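Local atomic coordinates of tyrosyl-DNA phosphodiesterase 2 (Danio rerio, PDB entry 4F1H), a protein that belongs to the endonuclease/exonuclease/phosphatase family of the DNase I-like clan and is captured here with bound DNA and a magnesium ion. Residues W9-L14 / R24-Y29; A46-L51 / Y58-G63; E85-P90 / L131-Q136; K137-P142 / G165-V170. All coordinates share one frame; numbering follows the deposited sequence.

Contact 1 of 4, residues W9-L14 / R24-Y29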
loop_
_atom_site.group_PDB
_atom_site.type_symbol
_atom_site.label_atom_id
_atom_site.label_comp_id
_atom_site.label_asym_id
_atom_site.label_seq_id
_atom_site.Cartn_x
_atom_site.Cartn_y
_atom_site.Cartn_z
ATOM N N TRP B 9 -15.038 -11.238 -12.669
ATOM C CA TRP B 9 -16.170 -11.341 -11.725
ATOM C C TRP B 9 -15.981 -12.489 -10.749
ATOM O O TRP B 9 -15.774 -13.643 -11.155
ATOM C CB TRP B 9 -17.459 -11.551 -12.512
ATOM C CG TRP B 9 -18.720 -11.024 -11.874
ATOM C CD1 TRP B 9 -18.986 -10.802 -10.542
ATOM C CD2 TRP B 9 -19.893 -10.618 -12.595
ATOM N NE1 TRP B 9 -20.280 -10.294 -10.400
ATOM C CE2 TRP B 9 -20.854 -10.215 -11.642
ATOM C CE3 TRP B 9 -20.233 -10.623 -13.948
ATOM C CZ2 TRP B 9 -22.129 -9.734 -11.999
ATOM C CZ3 TRP B 9 -21.540 -10.160 -14.316
ATOM C CH2 TRP B 9 -22.451 -9.727 -13.327
ATOM N N ASN B 10 -16.100 -12.193 -9.450
ATOM C CA ASN B 10 -16.211 -13.257 -8.457
ATOM C C ASN B 10 -17.703 -13.615 -8.401
ATOM O O ASN B 10 -18.542 -12.790 -8.007
ATOM C CB ASN B 10 -15.684 -12.733 -7.094
ATOM C CG ASN B 10 -15.856 -13.735 -5.976
ATOM O OD1 ASN B 10 -16.818 -14.501 -5.964
ATOM N ND2 ASN B 10 -14.948 -13.716 -5.005
ATOM N N VAL B 11 -18.015 -14.862 -8.794
ATOM C CA VAL B 11 -19.403 -15.313 -8.970
ATOM C C VAL B 11 -20.061 -15.793 -7.693
ATOM O O VAL B 11 -21.245 -16.140 -7.707
ATOM C CB VAL B 11 -19.531 -16.389 -10.089
ATOM C CG1 VAL B 11 -18.875 -15.838 -11.377
ATOM C CG2 VAL B 11 -18.851 -17.735 -9.664
ATOM N N ASP B 12 -19.294 -15.832 -6.599
ATOM C CA ASP B 12 -19.842 -16.207 -5.287
ATOM C C ASP B 12 -20.467 -17.615 -5.326
ATOM O O ASP B 12 -21.584 -17.827 -4.863
ATOM C CB ASP B 12 -20.857 -15.200 -4.761
ATOM C CG ASP B 12 -21.128 -15.349 -3.267
ATOM O OD1 ASP B 12 -20.438 -16.147 -2.589
ATOM O OD2 ASP B 12 -22.020 -14.642 -2.765
ATOM N N GLY B 13 -19.706 -18.576 -5.829
ATOM C CA GLY B 13 -20.131 -19.964 -5.857
ATOM C C GLY B 13 -20.329 -20.600 -4.487
ATOM O O GLY B 13 -20.978 -21.643 -4.392
ATOM N N LEU B 14 -19.749 -20.007 -3.440
ATOM C CA LEU B 14 -19.977 -20.504 -2.063
ATOM C C LEU B 14 -21.383 -20.171 -1.548
ATOM O O LEU B 14 -21.837 -20.743 -0.554
ATOM C CB LEU B 14 -18.907 -19.951 -1.124
ATOM C CG LEU B 14 -17.517 -20.541 -1.458
ATOM C CD1 LEU B 14 -16.389 -19.912 -0.593
ATOM C CD2 LEU B 14 -17.478 -22.086 -1.356
ATOM N N ARG B 24 -27.309 -18.145 -14.773
ATOM C CA ARG B 24 -28.056 -17.668 -15.933
ATOM C C ARG B 24 -27.906 -16.163 -16.090
ATOM O O ARG B 24 -27.779 -15.636 -17.218
ATOM C CB ARG B 24 -29.532 -18.059 -15.801
ATOM C CG ARG B 24 -29.945 -19.184 -16.715
ATOM C CD ARG B 24 -31.465 -19.318 -16.754
ATOM N NE ARG B 24 -31.997 -19.668 -15.435
ATOM C CZ ARG B 24 -31.936 -20.895 -14.912
ATOM N NH1 ARG B 24 -32.437 -21.136 -13.698
ATOM N NH2 ARG B 24 -31.369 -21.885 -15.605
ATOM N N GLY B 25 -27.920 -15.472 -14.957
ATOM C CA GLY B 25 -27.627 -14.041 -14.921
ATOM C C GLY B 25 -26.265 -13.718 -15.519
ATOM O O GLY B 25 -26.129 -12.831 -16.370
ATOM N N LEU B 26 -25.231 -14.431 -15.073
ATOM C CA LEU B 26 -23.913 -14.200 -15.640
ATOM C C LEU B 26 -23.926 -14.446 -17.146
ATOM O O LEU B 26 -23.336 -13.688 -17.898
ATOM C CB LEU B 26 -22.851 -15.088 -14.947
ATOM C CG LEU B 26 -21.469 -15.100 -15.598
ATOM C CD1 LEU B 26 -20.815 -13.724 -15.558
ATOM C CD2 LEU B 26 -20.586 -16.146 -14.858
ATOM N N CYS B 27 -24.581 -15.519 -17.583
ATOM C CA CYS B 27 -24.598 -15.839 -19.014
ATOM C C CYS B 27 -25.272 -14.749 -19.826
ATOM O O CYS B 27 -24.876 -14.502 -20.987
ATOM C CB CYS B 27 -25.300 -17.165 -19.276
ATOM S SG CYS B 27 -24.270 -18.561 -18.726
ATOM N N SER B 28 -26.274 -14.095 -19.237
ATOM C CA SER B 28 -26.939 -12.972 -19.930
ATOM C C SER B 28 -25.947 -11.822 -20.143
ATOM O O SER B 28 -25.901 -11.202 -21.215
ATOM C CB SER B 28 -28.155 -12.489 -19.140
ATOM O OG SER B 28 -28.791 -11.391 -19.793
ATOM N N TYR B 29 -25.110 -11.561 -19.137
ATOM C CA TYR B 29 -24.054 -10.568 -19.301
ATOM C C TYR B 29 -23.063 -10.943 -20.356
ATOM O O TYR B 29 -22.619 -10.072 -21.121
ATOM C CB TYR B 29 -23.325 -10.214 -17.971
ATOM C CG TYR B 29 -24.172 -9.312 -17.093
ATOM C CD1 TYR B 29 -24.198 -7.932 -17.298
ATOM C CD2 TYR B 29 -24.976 -9.855 -16.094
ATOM C CE1 TYR B 29 -25.014 -7.114 -16.490
ATOM C CE2 TYR B 29 -25.791 -9.067 -15.283
ATOM C CZ TYR B 29 -25.801 -7.692 -15.490
ATOM O OH TYR B 29 -26.656 -6.936 -14.691
#
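The benzo edge of the Trp9 indole is driven against one face of the Tyr29 ring in a T-shaped (edge-to-face) pair. The planes stand at 72° and the six-membered ring centroids lie 5.3 Å apart. Off-centre rather than over the middle of the ring, Trp9 CH2 sits above the rim of the tyrosine, 3.7 Å from Tyr29 CD2. Trp9 sends its ring to the helix because CG is anti to the backbone N (chi1 -151°). The opposite, pyrrole side is pinned by a hydrogen bond from Trp9 NE1 to His241 O, so both ends of the indole are placed. Strand 4-10 and helix 19-33 are the first two elements of a beta-alpha-beta unit completed by strand 37-43, and these side chains fill the layer between helix and sheet. Leu26 reaches into it with two methyls: CD1 meets the indole at Trp9 CE3, 3.5 Å away and oblique to its plane, while CD2 meets Val11 CG1 at 3.9 Å, the two side chains crossing at about a right angle. At the last residue of the strand, Asn10 OD1 accepts from Asp12 N at 2.9 Å, an Asx turn, and Asn10 ND2 bonds to Asp152 OD2.

Contact 2 of 4, residues A46-L51 / Y58-G63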
loop_
_atom_site.group_PDB
_atom_site.type_symbol
_atom_site.label_atom_id
_atom_site.label_comp_id
_atom_site.label_asym_id
_atom_site.label_seq_id
_atom_site.Cartn_x
_atom_site.Cartn_y
_atom_site.Cartn_z
ATOM N N ALA B 46 -20.583 -27.271 -10.063
ATOM C CA ALA B 46 -21.982 -27.141 -10.559
ATOM C C ALA B 46 -22.117 -25.911 -11.443
ATOM O O ALA B 46 -22.760 -25.942 -12.485
ATOM C CB ALA B 46 -22.956 -27.052 -9.403
ATOM N N TYR B 47 -21.500 -24.820 -11.011
ATOM C CA TYR B 47 -21.555 -23.561 -11.742
ATOM C C TYR B 47 -20.836 -23.641 -13.097
ATOM O O TYR B 47 -21.377 -23.235 -14.127
ATOM C CB TYR B 47 -20.937 -22.477 -10.849
ATOM C CG TYR B 47 -21.332 -21.051 -11.200
ATOM C CD1 TYR B 47 -20.788 -20.425 -12.320
ATOM C CD2 TYR B 47 -22.208 -20.345 -10.396
ATOM C CE1 TYR B 47 -21.134 -19.121 -12.639
ATOM C CE2 TYR B 47 -22.585 -19.019 -10.714
ATOM C CZ TYR B 47 -22.009 -18.430 -11.812
ATOM O OH TYR B 47 -22.383 -17.145 -12.100
ATOM N N VAL B 48 -19.612 -24.161 -13.107
ATOM C CA VAL B 48 -18.854 -24.185 -14.337
ATOM C C VAL B 48 -19.483 -25.199 -15.304
ATOM O O VAL B 48 -19.390 -25.034 -16.517
ATOM C CB VAL B 48 -17.329 -24.427 -14.096
ATOM C CG1 VAL B 48 -17.021 -25.902 -13.968
ATOM C CG2 VAL B 48 -16.518 -23.808 -15.225
ATOM N N GLN B 49 -20.148 -26.215 -14.745
ATOM C CA GLN B 49 -20.880 -27.219 -15.523
ATOM C C GLN B 49 -21.949 -26.483 -16.331
ATOM O O GLN B 49 -22.019 -26.617 -17.565
ATOM C CB GLN B 49 -21.512 -28.271 -14.587
ATOM C CG GLN B 49 -21.915 -29.584 -15.259
ATOM C CD GLN B 49 -22.512 -30.624 -14.287
ATOM O OE1 GLN B 49 -22.159 -30.683 -13.107
ATOM N NE2 GLN B 49 -23.410 -31.450 -14.802
ATOM N N TYR B 50 -22.734 -25.652 -15.651
ATOM C CA TYR B 50 -23.735 -24.850 -16.355
ATOM C C TYR B 50 -23.133 -23.916 -17.425
ATOM O O TYR B 50 -23.617 -23.860 -18.566
ATOM C CB TYR B 50 -24.604 -24.049 -15.397
ATOM C CG TYR B 50 -25.671 -23.340 -16.186
ATOM C CD1 TYR B 50 -26.671 -24.069 -16.837
ATOM C CD2 TYR B 50 -25.637 -21.961 -16.368
ATOM C CE1 TYR B 50 -27.643 -23.438 -17.610
ATOM C CE2 TYR B 50 -26.618 -21.314 -17.136
ATOM C CZ TYR B 50 -27.614 -22.066 -17.750
ATOM O OH TYR B 50 -28.582 -21.449 -18.514
ATOM N N LEU B 51 -22.108 -23.149 -17.059
ATOM C CA LEU B 51 -21.505 -22.226 -18.027
ATOM C C LEU B 51 -20.972 -22.885 -19.301
ATOM O O LEU B 51 -21.092 -22.318 -20.383
ATOM C CB LEU B 51 -20.357 -21.434 -17.396
ATOM C CG LEU B 51 -20.606 -20.528 -16.211
ATOM C CD1 LEU B 51 -19.251 -19.919 -15.828
ATOM C CD2 LEU B 51 -21.588 -19.420 -16.598
ATOM N N TYR B 58 -16.779 -20.049 -25.878
ATOM C CA TYR B 58 -15.583 -19.885 -25.042
ATOM C C TYR B 58 -14.842 -21.186 -24.782
ATOM O O TYR B 58 -15.475 -22.247 -24.604
ATOM C CB TYR B 58 -15.948 -19.229 -23.693
ATOM C CG TYR B 58 -16.357 -17.788 -23.871
ATOM C CD1 TYR B 58 -17.683 -17.460 -24.122
ATOM C CD2 TYR B 58 -15.416 -16.757 -23.794
ATOM C CE1 TYR B 58 -18.064 -16.103 -24.332
ATOM C CE2 TYR B 58 -15.798 -15.399 -23.965
ATOM C CZ TYR B 58 -17.108 -15.105 -24.253
ATOM O OH TYR B 58 -17.442 -13.754 -24.436
ATOM N N LEU B 59 -13.516 -21.069 -24.740
ATOM C CA LEU B 59 -12.600 -22.108 -24.274
ATOM C C LEU B 59 -12.346 -21.833 -22.787
ATOM O O LEU B 59 -11.982 -20.697 -22.433
ATOM C CB LEU B 59 -11.304 -21.994 -25.077
ATOM C CG LEU B 59 -10.106 -22.818 -24.598
ATOM C CD1 LEU B 59 -10.457 -24.305 -24.624
ATOM C CD2 LEU B 59 -8.886 -22.505 -25.518
ATOM N N PHE B 60 -12.486 -22.864 -21.939
ATOM C CA PHE B 60 -12.437 -22.692 -20.472
ATOM C C PHE B 60 -11.138 -23.275 -19.893
ATOM O O PHE B 60 -10.747 -24.397 -20.257
ATOM C CB PHE B 60 -13.568 -23.489 -19.836
ATOM C CG PHE B 60 -14.908 -22.817 -19.882
ATOM C CD1 PHE B 60 -15.613 -22.723 -21.072
ATOM C CD2 PHE B 60 -15.482 -22.330 -18.715
ATOM C CE1 PHE B 60 -16.862 -22.107 -21.122
ATOM C CE2 PHE B 60 -16.751 -21.729 -18.751
ATOM C CZ PHE B 60 -17.432 -21.615 -19.966
ATOM N N PHE B 61 -10.494 -22.544 -18.971
ATOM C CA PHE B 61 -9.407 -23.089 -18.147
ATOM C C PHE B 61 -9.809 -22.898 -16.707
ATOM O O PHE B 61 -10.267 -21.828 -16.339
ATOM C CB PHE B 61 -8.117 -22.339 -18.441
ATOM C CG PHE B 61 -7.604 -22.615 -19.810
ATOM C CD1 PHE B 61 -6.811 -23.744 -20.044
ATOM C CD2 PHE B 61 -8.015 -21.837 -20.896
ATOM C CE1 PHE B 61 -6.389 -24.065 -21.344
ATOM C CE2 PHE B 61 -7.597 -22.148 -22.199
ATOM C CZ PHE B 61 -6.789 -23.269 -22.427
ATOM N N GLU B 62 -9.632 -23.931 -15.888
ATOM C CA GLU B 62 -10.072 -23.871 -14.489
ATOM C C GLU B 62 -8.881 -24.007 -13.541
ATOM O O GLU B 62 -7.908 -24.737 -13.834
ATOM C CB GLU B 62 -11.121 -24.983 -14.231
ATOM C CG GLU B 62 -12.434 -24.839 -15.073
ATOM C CD GLU B 62 -13.329 -26.125 -15.063
ATOM O OE1 GLU B 62 -13.928 -26.434 -16.132
ATOM O OE2 GLU B 62 -13.433 -26.795 -14.005
ATOM N N GLY B 63 -8.938 -23.312 -12.396
ATOM C CA GLY B 63 -7.807 -23.278 -11.477
ATOM C C GLY B 63 -7.689 -24.440 -10.518
ATOM O O GLY B 63 -6.670 -24.579 -9.833
#
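Val48 is the first residue of helix 46-51 to touch strand 58-62, and in the conformer described here, one of two, it uses both methyls. CG1, placed between the backbone N and the carbonyl carbon (chi1 84°), meets the carboxylate of Glu62, 3.7 Å from OE2. CG2 lies 3.9 Å from Phe60 CD2, the valine and phenylalanine side chains sliding past each other in opposite directions. The valine thus packs on an aromatic ring and on a carboxylate whose Glu62 OE1 is salt-bridged to Lys52, one helical turn on from Val48. At Leu51 the contact moves to the far end of the ring. Leu51 CB is 3.9 Å from Phe60 CE2, and Phe60 CZ comes to 3.8 Å from Leu51 O, oblique to the ring. Leu51 CD2 reaches Cys27 of helix 19-33, and the side chain also touches Leu40 and Leu43 of strand 37-43. The short axes run nearly antiparallel at 165°, 11.0 Å apart at closest approach, as expected where a helix turns back into an outermost strand of a mixed sheet and packs on its face, here within the DNase I-like fold.

Contact 3 of 4, residues E85-P90 / L131-Q136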
loop_
_atom_site.group_PDB
_atom_site.type_symbol
_atom_site.label_atom_id
_atom_site.label_comp_id
_atom_site.label_asym_id
_atom_site.label_seq_id
_atom_site.Cartn_x
_atom_site.Cartn_y
_atom_site.Cartn_z
ATOM N N GLU B 85 -0.629 -22.114 -17.379
ATOM C CA GLU B 85 0.022 -22.739 -16.229
ATOM C C GLU B 85 -0.583 -22.206 -14.954
ATOM O O GLU B 85 -1.281 -21.175 -14.952
ATOM C CB GLU B 85 1.524 -22.480 -16.200
ATOM C CG GLU B 85 1.883 -21.036 -15.986
ATOM C CD GLU B 85 3.371 -20.830 -16.152
ATOM O OE1 GLU B 85 3.773 -20.136 -17.113
ATOM O OE2 GLU B 85 4.133 -21.405 -15.347
ATOM N N ILE B 86 -0.356 -22.947 -13.873
ATOM C CA ILE B 86 -0.841 -22.525 -12.564
ATOM C C ILE B 86 0.338 -22.392 -11.651
ATOM O O ILE B 86 1.150 -23.335 -11.519
ATOM C CB ILE B 86 -1.841 -23.535 -11.992
ATOM C CG1 ILE B 86 -3.148 -23.476 -12.827
ATOM C CG2 ILE B 86 -2.098 -23.213 -10.519
ATOM C CD1 ILE B 86 -4.227 -24.499 -12.465
ATOM N N ILE B 87 0.462 -21.229 -11.020
ATOM C CA ILE B 87 1.561 -21.026 -10.062
ATOM C C ILE B 87 0.913 -21.211 -8.689
ATOM O O ILE B 87 -0.085 -20.567 -8.379
ATOM C CB ILE B 87 2.144 -19.593 -10.142
ATOM C CG1 ILE B 87 2.597 -19.208 -11.575
ATOM C CG2 ILE B 87 3.301 -19.424 -9.143
ATOM C CD1 ILE B 87 3.625 -20.124 -12.165
ATOM N N CYS B 88 1.468 -22.122 -7.893
ATOM C CA CYS B 88 0.996 -22.412 -6.543
ATOM C C CYS B 88 1.411 -21.291 -5.579
ATOM O O CYS B 88 2.463 -20.665 -5.764
ATOM C CB CYS B 88 1.598 -23.768 -6.128
ATOM S SG CYS B 88 1.663 -24.107 -4.357
ATOM N N PHE B 89 0.567 -20.992 -4.582
ATOM C CA PHE B 89 0.916 -20.035 -3.519
ATOM C C PHE B 89 1.228 -20.933 -2.309
ATOM O O PHE B 89 0.324 -21.496 -1.711
ATOM C CB PHE B 89 -0.320 -19.169 -3.166
ATOM C CG PHE B 89 -0.665 -18.099 -4.154
ATOM C CD1 PHE B 89 0.273 -17.583 -5.036
ATOM C CD2 PHE B 89 -1.983 -17.617 -4.203
ATOM C CE1 PHE B 89 -0.073 -16.572 -5.960
ATOM C CE2 PHE B 89 -2.354 -16.598 -5.085
ATOM C CZ PHE B 89 -1.400 -16.081 -5.993
ATOM N N PRO B 90 2.510 -21.133 -1.974
ATOM C CA PRO B 90 2.895 -22.193 -1.024
ATOM C C PRO B 90 2.245 -22.107 0.358
ATOM O O PRO B 90 2.009 -23.154 0.974
ATOM C CB PRO B 90 4.413 -22.017 -0.893
ATOM C CG PRO B 90 4.829 -21.314 -2.143
ATOM C CD PRO B 90 3.664 -20.443 -2.564
ATOM N N LEU B 131 0.242 -11.128 -3.323
ATOM C CA LEU B 131 0.343 -9.983 -4.207
ATOM C C LEU B 131 1.776 -9.827 -4.708
ATOM O O LEU B 131 2.002 -9.535 -5.887
ATOM C CB LEU B 131 -0.114 -8.698 -3.512
ATOM C CG LEU B 131 0.138 -7.434 -4.315
ATOM C CD1 LEU B 131 -0.806 -7.346 -5.561
ATOM C CD2 LEU B 131 -0.178 -6.269 -3.364
ATOM N N ARG B 132 2.762 -10.056 -3.831
ATOM C CA ARG B 132 4.148 -9.944 -4.311
ATOM C C ARG B 132 4.449 -10.929 -5.435
ATOM O O ARG B 132 5.114 -10.556 -6.420
ATOM C CB ARG B 132 5.135 -10.168 -3.161
ATOM C CG ARG B 132 5.149 -9.047 -2.167
ATOM C CD ARG B 132 6.180 -9.402 -1.092
ATOM N NE ARG B 132 6.076 -8.479 0.027
ATOM C CZ ARG B 132 6.640 -7.277 0.042
ATOM N NH1 ARG B 132 7.361 -6.869 -1.003
ATOM N NH2 ARG B 132 6.491 -6.490 1.104
ATOM N N VAL B 133 3.931 -12.155 -5.322
ATOM C CA VAL B 133 4.108 -13.175 -6.370
ATOM C C VAL B 133 3.446 -12.713 -7.671
ATOM O O VAL B 133 4.052 -12.825 -8.752
ATOM C CB VAL B 133 3.579 -14.554 -5.937
ATOM C CG1 VAL B 133 3.557 -15.533 -7.128
ATOM C CG2 VAL B 133 4.430 -15.111 -4.814
ATOM N N VAL B 134 2.227 -12.156 -7.566
ATOM C CA VAL B 134 1.538 -11.639 -8.763
ATOM C C VAL B 134 2.320 -10.543 -9.462
ATOM O O VAL B 134 2.526 -10.600 -10.676
ATOM C CB VAL B 134 0.118 -11.116 -8.445
ATOM C CG1 VAL B 134 -0.512 -10.440 -9.679
ATOM C CG2 VAL B 134 -0.762 -12.272 -7.953
ATOM N N LEU B 135 2.783 -9.558 -8.687
ATOM C CA LEU B 135 3.454 -8.414 -9.298
ATOM C C LEU B 135 4.794 -8.835 -9.901
ATOM O O LEU B 135 5.189 -8.319 -10.962
ATOM C CB LEU B 135 3.595 -7.242 -8.306
ATOM C CG LEU B 135 2.283 -6.694 -7.735
ATOM C CD1 LEU B 135 2.618 -5.688 -6.619
ATOM C CD2 LEU B 135 1.419 -6.031 -8.838
ATOM N N GLN B 136 5.470 -9.791 -9.261
ATOM C CA GLN B 136 6.723 -10.307 -9.815
ATOM C C GLN B 136 6.490 -11.005 -11.149
ATOM O O GLN B 136 7.272 -10.823 -12.087
ATOM C CB GLN B 136 7.444 -11.243 -8.839
ATOM C CG GLN B 136 8.842 -11.639 -9.347
ATOM C CD GLN B 136 9.776 -10.440 -9.537
ATOM O OE1 GLN B 136 9.612 -9.393 -8.898
ATOM N NE2 GLN B 136 10.758 -10.589 -10.427
#
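Val133 projects from helix 124-140 as the bump of this contact, lodging its CG1 methyl between Ile87 and the ring of Phe89. The fit is close at the ring, where Val133 CG1 is 4.0 Å from Phe89 CE1, and slacker at the strand, where the same methyl lies 4.4 Å from Ile87 CG2. Its approach to the phenylalanine is at the ring edge, near the plane, with Val133 CB 4.2 Å from the same CE1 atom. Phe89 in turn supplies the second bump. Its CA-CB bond does not aim at the helix, but with CG anti to the carbonyl carbon (chi1 -75°) the ring swings over to it, and Phe89 CZ reaches 4.3 Å from Val134 CG2, oblique to the ring. The ring corner formed by CE1 and CZ therefore faces two successive valines on the helix, CE1 against the first and CZ against the second. Arg96 and Ser115 also touch the Phe89 side chain, while Leu98 and Ile100 of strand 97-105 adjoin Ile87. The contact thus joins the C-terminal part of strand 80-88 and Phe89 to the helix lying against the second sheet of the fold. No hydrogen bond or salt bridge crosses it: the junction is made of aliphatic and aromatic carbon alone, which implies that shape and burial of apolar surface, rather than directional bonding, set how the two segments sit.

Contact 4 of 4, residues K137-P142 / G165-V170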
loop_
_atom_site.group_PDB
_atom_site.type_symbol
_atom_site.label_atom_id
_atom_site.label_comp_id
_atom_site.label_asym_id
_atom_site.label_seq_id
_atom_site.Cartn_x
_atom_site.Cartn_y
_atom_site.Cartn_z
ATOM N N LYS B 137 5.385 -11.757 -11.265
ATOM C CA LYS B 137 5.097 -12.442 -12.518
ATOM C C LYS B 137 4.702 -11.449 -13.610
ATOM O O LYS B 137 5.029 -11.658 -14.784
ATOM C CB LYS B 137 3.996 -13.489 -12.342
ATOM C CG LYS B 137 4.379 -14.628 -11.425
ATOM C CD LYS B 137 5.459 -15.511 -12.044
ATOM C CE LYS B 137 5.946 -16.523 -11.005
ATOM N NZ LYS B 137 7.043 -17.414 -11.485
ATOM N N ILE B 138 4.015 -10.367 -13.251
ATOM C CA ILE B 138 3.685 -9.334 -14.240
ATOM C C ILE B 138 4.978 -8.677 -14.742
ATOM O O ILE B 138 5.153 -8.501 -15.956
ATOM C CB ILE B 138 2.774 -8.238 -13.650
ATOM C CG1 ILE B 138 1.422 -8.830 -13.277
ATOM C CG2 ILE B 138 2.606 -7.039 -14.617
ATOM C CD1 ILE B 138 0.475 -7.774 -12.577
ATOM N N LYS B 139 5.871 -8.306 -13.818
ATOM C CA LYS B 139 7.176 -7.739 -14.203
ATOM C C LYS B 139 7.981 -8.631 -15.144
ATOM O O LYS B 139 8.583 -8.142 -16.118
ATOM C CB LYS B 139 8.024 -7.492 -12.963
ATOM C CG LYS B 139 7.571 -6.361 -12.079
ATOM C CD LYS B 139 8.623 -6.088 -11.008
ATOM C CE LYS B 139 10.014 -5.857 -11.603
ATOM N NZ LYS B 139 11.031 -5.601 -10.537
ATOM N N GLU B 140 7.995 -9.932 -14.863
ATOM C CA GLU B 140 8.856 -10.874 -15.596
ATOM C C GLU B 140 8.229 -11.481 -16.825
ATOM O O GLU B 140 8.851 -12.286 -17.514
ATOM C CB GLU B 140 9.245 -12.037 -14.682
ATOM C CG GLU B 140 10.056 -11.633 -13.458
ATOM C CD GLU B 140 10.312 -12.832 -12.548
ATOM O OE1 GLU B 140 9.704 -13.906 -12.787
ATOM O OE2 GLU B 140 11.118 -12.699 -11.596
ATOM N N ALA B 141 6.985 -11.132 -17.111
ATOM C CA ALA B 141 6.318 -11.724 -18.260
ATOM C C ALA B 141 7.091 -11.342 -19.531
ATOM O O ALA B 141 7.706 -10.276 -19.570
ATOM C CB ALA B 141 4.880 -11.197 -18.338
ATOM N N PRO B 142 7.035 -12.201 -20.565
ATOM C CA PRO B 142 7.776 -11.964 -21.823
ATOM C C PRO B 142 7.602 -10.538 -22.351
ATOM O O PRO B 142 6.485 -10.006 -22.361
ATOM C CB PRO B 142 7.136 -12.965 -22.798
ATOM C CG PRO B 142 6.644 -14.069 -21.944
ATOM C CD PRO B 142 6.225 -13.432 -20.627
ATOM N N GLY B 165 4.063 -0.408 -3.586
ATOM C CA GLY B 165 3.303 0.087 -4.722
ATOM C C GLY B 165 3.461 -0.844 -5.923
ATOM O O GLY B 165 4.162 -1.872 -5.856
ATOM N N LEU B 166 2.784 -0.495 -7.016
ATOM C CA LEU B 166 2.887 -1.270 -8.248
ATOM C C LEU B 166 4.236 -0.974 -8.885
ATOM O O LEU B 166 4.719 0.147 -8.812
ATOM C CB LEU B 166 1.769 -0.892 -9.228
ATOM C CG LEU B 166 0.345 -1.092 -8.710
ATOM C CD1 LEU B 166 -0.648 -0.662 -9.769
ATOM C CD2 LEU B 166 0.151 -2.554 -8.353
ATOM N N PRO B 167 4.846 -1.985 -9.511
ATOM C CA PRO B 167 6.153 -1.794 -10.164
ATOM C C PRO B 167 6.075 -0.843 -11.339
ATOM O O PRO B 167 5.019 -0.665 -11.938
ATOM C CB PRO B 167 6.486 -3.183 -10.708
ATOM C CG PRO B 167 5.575 -4.137 -10.014
ATOM C CD PRO B 167 4.344 -3.362 -9.658
ATOM N N ALA B 168 7.207 -0.238 -11.700
ATOM C CA ALA B 168 7.221 0.670 -12.851
ATOM C C ALA B 168 6.703 -0.050 -14.100
ATOM O O ALA B 168 7.063 -1.212 -14.336
ATOM C CB ALA B 168 8.625 1.206 -13.083
ATOM N N GLY B 169 5.842 0.615 -14.877
ATOM C CA GLY B 169 5.289 0.016 -16.092
ATOM C C GLY B 169 3.947 -0.680 -15.839
ATOM O O GLY B 169 3.266 -1.100 -16.792
ATOM N N VAL B 170 3.574 -0.817 -14.568
ATOM C CA VAL B 170 2.318 -1.508 -14.221
ATOM C C VAL B 170 1.300 -0.535 -13.639
ATOM O O VAL B 170 1.617 0.196 -12.699
ATOM C CB VAL B 170 2.575 -2.634 -13.226
ATOM C CG1 VAL B 170 1.251 -3.408 -12.899
ATOM C CG2 VAL B 170 3.605 -3.612 -13.791
#
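This is a van der Waals contact between the C-terminal part of helix 124-140 and the loop leading from helix 157-161 into strand 170-172, where Ile138 packs on Val170 and Lys139 on Pro167. The inner pair is purely aliphatic: Ile138 CG2 lies 3.7 Å from Val170 CG2, with the two side chains oblique to one another. Ile138 CG2 stands anti to the backbone N, which directs this branch methyl at the loop. Around them Phe209 touches both residues, and Val147 and Phe149 of strand 145-150 also adjoin Ile138, so this half belongs to the layer between helix and sheet. Toward solvent, the aliphatic stem of Lys139 rests on the proline ring: Lys139 CD is 3.6 Å from Pro167 CB, and Lys139 CG is 3.6 Å from Pro167 CG. The lysine chain bends at chi3 (53°), the rotation about the bond joining these two methylenes, which sets the course of CE and NZ. Pro167 also opens a type II beta turn ending at Val170, in which Val170 N donates to Pro167 O at 3.0 Å; the turn brings both loop residues onto the helix. Gly169 takes the positive phi (93°) such a turn needs at its third position. No hydrogen bond joins the segments, so the chemistry implies hydrophobic packing graded from a buried aliphatic pair to an exposed lysine that contributes its methylenes rather than its charge.

Overall arrangement
From the N terminus, contact 1 closes a short loop between strand 4-10 and helix 19-33, and contact 2 closes another between helix 45-54 and strand 58-62. They touch, Leu26 against Tyr47 and Cys27 against Leu51, so their two helices pack side by side on the first sheet. Contact 3 spans a much longer stretch, bringing strand 80-88 of the second sheet to helix 124-140; Ile86 touches the backbone of Glu62 and Gly63 from contact 2. Contact 4 follows on the same helix, joined to contact 3 through Leu135 against Leu166 and Pro167. The four loops run in series, none nested or crossed, and contacts 1 and 4 lie on opposite sides of the chain's centre.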